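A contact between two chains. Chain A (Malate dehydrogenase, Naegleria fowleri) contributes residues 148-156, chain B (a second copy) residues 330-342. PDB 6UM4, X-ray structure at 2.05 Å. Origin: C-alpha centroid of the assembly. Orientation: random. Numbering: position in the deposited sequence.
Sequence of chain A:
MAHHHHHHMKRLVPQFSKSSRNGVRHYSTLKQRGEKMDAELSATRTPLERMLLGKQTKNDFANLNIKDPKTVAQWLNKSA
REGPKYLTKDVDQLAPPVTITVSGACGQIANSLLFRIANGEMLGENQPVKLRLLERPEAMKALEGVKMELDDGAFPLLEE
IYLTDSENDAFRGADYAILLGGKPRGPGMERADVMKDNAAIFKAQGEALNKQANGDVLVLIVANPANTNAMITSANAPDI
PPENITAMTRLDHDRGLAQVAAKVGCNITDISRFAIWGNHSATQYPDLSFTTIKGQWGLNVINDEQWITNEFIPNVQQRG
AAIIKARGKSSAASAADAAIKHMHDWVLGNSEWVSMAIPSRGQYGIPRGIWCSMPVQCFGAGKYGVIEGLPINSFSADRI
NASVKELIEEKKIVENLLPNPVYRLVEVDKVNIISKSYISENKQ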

ATOM      1  N   MET A 148       4.512 -10.692  10.582  1.00 27.32           N
ATOM      2  CA  MET A 148       3.269 -11.453  10.533  1.00 28.06           C
ATOM      3  C   MET A 148       2.332 -10.917   9.458  1.00 32.26           C
ATOM      4  O   MET A 148       1.779 -11.688   8.664  1.00 31.89           O
ATOM      5  CB  MET A 148       2.594 -11.416  11.898  1.00 28.84           C
ATOM      6  CG  MET A 148       3.216 -12.358  12.898  1.00 36.09           C
ATOM      7  SD  MET A 148       2.350 -12.321  14.467  1.00 46.03           S
ATOM      8  CE  MET A 148       3.466 -11.351  15.451  1.00 43.51           C
ATOM      9  N   GLU A 149       2.162  -9.591   9.394  1.00 28.30           N
ATOM     10  CA  GLU A 149       1.245  -9.034   8.402  1.00 26.02           C
ATOM     11  C   GLU A 149       1.754  -9.281   6.995  1.00 25.56           C
ATOM     12  O   GLU A 149       0.977  -9.618   6.098  1.00 25.72           O
ATOM     13  CB  GLU A 149       1.040  -7.542   8.643  1.00 25.26           C
ATOM     14  CG  GLU A 149       0.194  -7.215   9.862  1.00 25.85           C
ATOM     15  CD  GLU A 149      -0.673  -5.958   9.666  1.00 36.43           C
ATOM     16  OE1 GLU A 149      -0.280  -4.893  10.200  1.00 32.82           O
ATOM     17  OE2 GLU A 149      -1.718  -6.027   8.953  1.00 31.07           O
ATOM     18  N   LEU A 150       3.060  -9.137   6.788  1.00 25.11           N
ATOM     19  CA  LEU A 150       3.629  -9.386   5.472  1.00 24.81           C
ATOM     20  C   LEU A 150       3.508 -10.848   5.067  1.00 25.90           C
ATOM     21  O   LEU A 150       3.186 -11.146   3.911  1.00 25.83           O
ATOM     22  CB  LEU A 150       5.092  -8.965   5.461  1.00 24.32           C
ATOM     23  CG  LEU A 150       5.384  -7.481   5.277  1.00 26.93           C
ATOM     24  CD1 LEU A 150       6.871  -7.225   5.514  1.00 23.08           C
ATOM     25  CD2 LEU A 150       4.968  -7.050   3.889  1.00 28.75           C
ATOM     26  N   ASP A 151       3.798 -11.779   5.990  1.00 28.31           N
ATOM     27  CA  ASP A 151       3.567 -13.194   5.691  1.00 27.73           C
ATOM     28  C   ASP A 151       2.128 -13.438   5.271  1.00 28.11           C
ATOM     29  O   ASP A 151       1.874 -14.141   4.286  1.00 28.58           O
ATOM     30  CB  ASP A 151       3.916 -14.061   6.901  1.00 28.69           C
ATOM     31  CG  ASP A 151       5.409 -14.143   7.141  1.00 31.24           C
ATOM     32  OD1 ASP A 151       6.168 -14.031   6.146  1.00 28.22           O
ATOM     33  OD2 ASP A 151       5.811 -14.295   8.317  1.00 29.07           O
ATOM     34  N   ASP A 152       1.175 -12.830   5.983  1.00 30.74           N
ATOM     35  CA  ASP A 152      -0.245 -12.962   5.679  1.00 28.45           C
ATOM     36  C   ASP A 152      -0.628 -12.328   4.355  1.00 30.28           C
ATOM     37  O   ASP A 152      -1.779 -12.480   3.931  1.00 28.21           O
ATOM     38  CB  ASP A 152      -1.081 -12.323   6.788  1.00 28.52           C
ATOM     39  CG  ASP A 152      -0.919 -13.044   8.099  1.00 29.45           C
ATOM     40  OD1 ASP A 152      -0.404 -14.177   8.061  1.00 30.19           O
ATOM     41  OD2 ASP A 152      -1.309 -12.510   9.153  1.00 29.57           O
ATOM     42  N   GLY A 153       0.291 -11.603   3.713  1.00 26.82           N
ATOM     43  CA  GLY A 153       0.068 -11.213   2.345  1.00 26.40           C
ATOM     44  C   GLY A 153       0.249 -12.328   1.348  1.00 27.14           C
ATOM     45  O   GLY A 153      -0.199 -12.186   0.204  1.00 30.41           O
ATOM     46  N   ALA A 154       0.857 -13.439   1.754  1.00 27.93           N
ATOM     47  CA  ALA A 154       1.018 -14.605   0.893  1.00 28.88           C
ATOM     48  C   ALA A 154       1.699 -14.225  -0.415  1.00 30.01           C
ATOM     49  O   ALA A 154       1.240 -14.563  -1.507  1.00 33.85           O
ATOM     50  CB  ALA A 154      -0.334 -15.282   0.630  1.00 31.34           C
ATOM     51  N   PHE A 155       2.791 -13.480  -0.297  1.00 27.53           N
ATOM     52  CA  PHE A 155       3.461 -12.952  -1.474  1.00 29.95           C
ATOM     53  C   PHE A 155       4.411 -13.983  -2.057  1.00 29.84           C
ATOM     54  O   PHE A 155       5.380 -14.363  -1.390  1.00 31.90           O
ATOM     55  CB  PHE A 155       4.227 -11.691  -1.140  1.00 26.29           C
ATOM     56  CG  PHE A 155       3.357 -10.522  -0.810  1.00 25.04           C
ATOM     57  CD1 PHE A 155       2.656  -9.865  -1.812  1.00 26.96           C
ATOM     58  CD2 PHE A 155       3.281 -10.044   0.488  1.00 27.62           C
ATOM     59  CE1 PHE A 155       1.860  -8.746  -1.524  1.00 28.54           C
ATOM     60  CE2 PHE A 155       2.509  -8.931   0.787  1.00 34.09           C
ATOM     61  CZ  PHE A 155       1.787  -8.284  -0.224  1.00 32.01           C
ATOM     62  N   PRO A 156       4.207 -14.416  -3.302  1.00 28.49           N
ATOM     63  CA  PRO A 156       5.128 -15.392  -3.893  1.00 29.46           C
ATOM     64  C   PRO A 156       6.540 -14.878  -4.012  1.00 28.94           C
ATOM     65  O   PRO A 156       7.488 -15.667  -3.910  1.00 29.69           O
ATOM     66  CB  PRO A 156       4.511 -15.643  -5.275  1.00 34.10           C
ATOM     67  CG  PRO A 156       3.057 -15.259  -5.118  1.00 31.08           C
ATOM     68  CD  PRO A 156       3.121 -14.064  -4.227  1.00 28.48           C
TER
ATOM     69  N   SER B 330      -4.940  -3.336  14.856  1.00 36.35           N
ATOM     70  CA  SER B 330      -5.386  -4.451  14.034  1.00 33.21           C
ATOM     71  C   SER B 330      -4.677  -4.422  12.679  1.00 31.95           C
ATOM     72  O   SER B 330      -4.006  -3.454  12.313  1.00 33.85           O
ATOM     73  CB  SER B 330      -6.909  -4.435  13.867  1.00 38.31           C
ATOM     74  OG  SER B 330      -7.325  -3.300  13.113  1.00 46.23           O
ATOM     75  N   SER B 331      -4.826  -5.517  11.934  1.00 27.82           N
ATOM     76  CA  SER B 331      -4.028  -5.772  10.731  1.00 30.17           C
ATOM     77  C   SER B 331      -4.615  -5.074   9.496  1.00 32.56           C
ATOM     78  O   SER B 331      -5.075  -5.702   8.537  1.00 31.71           O
ATOM     79  CB  SER B 331      -3.915  -7.273  10.506  1.00 37.53           C
ATOM     80  OG  SER B 331      -5.179  -7.898  10.645  1.00 40.35           O
ATOM     81  N   ALA B 332      -4.577  -3.738   9.525  1.00 29.23           N
ATOM     82  CA  ALA B 332      -5.144  -2.960   8.425  1.00 22.28           C
ATOM     83  C   ALA B 332      -4.458  -3.260   7.090  1.00 21.67           C
ATOM     84  O   ALA B 332      -5.127  -3.409   6.060  1.00 21.96           O
ATOM     85  CB  ALA B 332      -5.061  -1.473   8.749  1.00 26.17           C
ATOM     86  N   ALA B 333      -3.126  -3.337   7.076  1.00 21.64           N
ATOM     87  CA  ALA B 333      -2.435  -3.500   5.802  1.00 22.52           C
ATOM     88  C   ALA B 333      -2.724  -4.868   5.188  1.00 21.00           C
ATOM     89  O   ALA B 333      -2.952  -4.977   3.975  1.00 24.40           O
ATOM     90  CB  ALA B 333      -0.926  -3.260   5.970  1.00 21.37           C
ATOM     91  N   SER B 334      -2.706  -5.935   5.984  1.00 21.27           N
ATOM     92  CA  SER B 334      -2.997  -7.214   5.356  1.00 21.16           C
ATOM     93  C   SER B 334      -4.479  -7.329   4.992  1.00 21.08           C
ATOM     94  O   SER B 334      -4.815  -7.946   3.976  1.00 20.91           O
ATOM     95  CB  SER B 334      -2.513  -8.375   6.242  1.00 21.55           C
ATOM     96  OG  SER B 334      -2.848  -8.204   7.604  1.00 24.20           O
ATOM     97  N   ALA B 335      -5.378  -6.699   5.747  1.00 21.29           N
ATOM     98  CA  ALA B 335      -6.780  -6.703   5.315  1.00 21.51           C
ATOM     99  C   ALA B 335      -6.965  -5.983   3.973  1.00 27.45           C
ATOM    100  O   ALA B 335      -7.680  -6.478   3.087  1.00 20.92           O
ATOM    101  CB  ALA B 335      -7.670  -6.087   6.388  1.00 21.74           C
ATOM    102  N   ALA B 336      -6.324  -4.814   3.793  1.00 22.31           N
ATOM    103  CA  ALA B 336      -6.395  -4.164   2.486  1.00 21.30           C
ATOM    104  C   ALA B 336      -5.799  -5.062   1.412  1.00 20.37           C
ATOM    105  O   ALA B 336      -6.355  -5.190   0.315  1.00 24.67           O
ATOM    106  CB  ALA B 336      -5.686  -2.794   2.510  1.00 20.51           C
ATOM    107  N   ASP B 337      -4.682  -5.724   1.724  1.00 20.36           N
ATOM    108  CA  ASP B 337      -4.066  -6.629   0.759  1.00 24.77           C
ATOM    109  C   ASP B 337      -5.025  -7.746   0.353  1.00 20.44           C
ATOM    110  O   ASP B 337      -5.146  -8.087  -0.830  1.00 23.17           O
ATOM    111  CB  ASP B 337      -2.784  -7.228   1.335  1.00 22.11           C
ATOM    112  CG  ASP B 337      -2.142  -8.188   0.376  1.00 22.81           C
ATOM    113  OD1 ASP B 337      -1.375  -7.720  -0.498  1.00 21.60           O
ATOM    114  OD2 ASP B 337      -2.455  -9.399   0.446  1.00 20.69           O
ATOM    115  N   ALA B 338      -5.695  -8.354   1.328  1.00 20.62           N
ATOM    116  CA  ALA B 338      -6.677  -9.392   1.008  1.00 22.15           C
ATOM    117  C   ALA B 338      -7.827  -8.834   0.167  1.00 25.94           C
ATOM    118  O   ALA B 338      -8.346  -9.518  -0.727  1.00 23.45           O
ATOM    119  CB  ALA B 338      -7.208 -10.014   2.294  1.00 21.13           C
ATOM    120  N   ALA B 339      -8.252  -7.596   0.444  1.00 22.14           N
ATOM    121  CA  ALA B 339      -9.299  -6.993  -0.383  1.00 20.94           C
ATOM    122  C   ALA B 339      -8.835  -6.856  -1.826  1.00 25.38           C
ATOM    123  O   ALA B 339      -9.553  -7.226  -2.763  1.00 21.12           O
ATOM    124  CB  ALA B 339      -9.718  -5.631   0.183  1.00 20.96           C
ATOM    125  N   ILE B 340      -7.608  -6.369  -2.021  1.00 20.59           N
ATOM    126  CA  ILE B 340      -7.078  -6.213  -3.370  1.00 20.62           C
ATOM    127  C   ILE B 340      -7.096  -7.547  -4.105  1.00 20.88           C
ATOM    128  O   ILE B 340      -7.580  -7.650  -5.242  1.00 21.18           O
ATOM    129  CB  ILE B 340      -5.661  -5.602  -3.316  1.00 20.41           C
ATOM    130  CG1 ILE B 340      -5.730  -4.171  -2.795  1.00 23.22           C
ATOM    131  CG2 ILE B 340      -5.039  -5.565  -4.696  1.00 20.56           C
ATOM    132  CD1 ILE B 340      -6.461  -3.176  -3.744  1.00 21.45           C
ATOM    133  N   LYS B 341      -6.592  -8.601  -3.451  1.00 21.01           N
ATOM    134  CA  LYS B 341      -6.531  -9.912  -4.090  1.00 22.23           C
ATOM    135  C   LYS B 341      -7.918 -10.446  -4.406  1.00 25.26           C
ATOM    136  O   LYS B 341      -8.144 -11.003  -5.487  1.00 28.25           O
ATOM    137  CB  LYS B 341      -5.789 -10.908  -3.194  1.00 22.43           C
ATOM    138  CG  LYS B 341      -4.264 -10.755  -3.180  1.00 21.12           C
ATOM    139  CD  LYS B 341      -3.643 -11.716  -2.181  1.00 21.23           C
ATOM    140  CE  LYS B 341      -2.121 -11.840  -2.402  1.00 29.68           C
ATOM    141  NZ  LYS B 341      -1.335 -10.637  -1.936  1.00 29.85           N
ATOM    142  N   HIS B 342      -8.854 -10.314  -3.465  1.00 23.07           N
ATOM    143  CA  HIS B 342     -10.213 -10.789  -3.703  1.00 22.00           C
ATOM    144  C   HIS B 342     -10.797 -10.157  -4.964  1.00 24.26           C
ATOM    145  O   HIS B 342     -11.297 -10.861  -5.854  1.00 23.32           O
ATOM    146  CB  HIS B 342     -11.073 -10.483  -2.472  1.00 22.00           C
ATOM    147  CG  HIS B 342     -12.519 -10.826  -2.632  1.00 22.55           C
ATOM    148  ND1 HIS B 342     -13.143 -11.791  -1.868  1.00 27.36           N
ATOM    149  CD2 HIS B 342     -13.472 -10.314  -3.446  1.00 26.49           C
ATOM    150  CE1 HIS B 342     -14.413 -11.877  -2.224  1.00 30.93           C
ATOM    151  NE2 HIS B 342     -14.641 -10.983  -3.173  1.00 32.57           N
TER
HETATM  152  O   HOH W   1      -1.322  -2.806   9.060  1.00 29.35           O
HETATM  153  O   HOH W   2      -2.981 -10.399   9.024  1.00 31.16           O

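What does E149(A) find at the start of the chain B helix? Its CA-to-CB bond points toward chain B, and its carboxylate reaches the first turn of that helix, where the amides of A333(B) and S334(B) have no backbone carbonyl partner within the stretch. OE2 of E149(A) accepts two hydrogen bonds from one residue, from N of S334(B) at 3.1 Å, nearly straight at 167°, and from OG of S334(B) at 2.8 Å. The other oxygen, OE1 of E149(A), takes a hydrogen bond from water 1 at 2.6 Å, and that water accepts one from N of A333(B) at 2.7 Å. Two successive amides are thus satisfied by one carboxylate, one directly and one through water. The approach is tight: OE2 of E149(A) lies 2.9 Å from CA of S331(B).

How does D152(A) take part without a direct hydrogen bond to this stretch of chain B? Its CB packs 4.2 Å from CB of S334(B), and water 2 bridges the same pair, donating to OD2 of D152(A) at 2.7 Å and to OG of S334(B) at 2.6 Å. The serine hydroxyl, which donates to E149(A), therefore also serves as an acceptor.

Why does the backbone matter at G153(A)? Its carbonyl O accepts a hydrogen bond from NZ of K341(B) at 2.9 Å. An ideal CB placed on G153(A) would clash with CE2 of F155(A), at 2.2 Å.

What does F155(A) add? Its CA-to-CB bond points sideways, but the ring comes nearer, with CZ of F155(A) 3.2 Å from OD1 of D337(B). NZ of K341(B) sits 4.3 Å from the centroid of the F155(A) ring in an off-centre cation-pi contact. Within chain B, a salt bridge from NZ of K341(B) to OD2 of D337(B), 2.9 Å, joins side chains one helical turn apart, so the ammonium meets carboxylate, carbonyl and ring together.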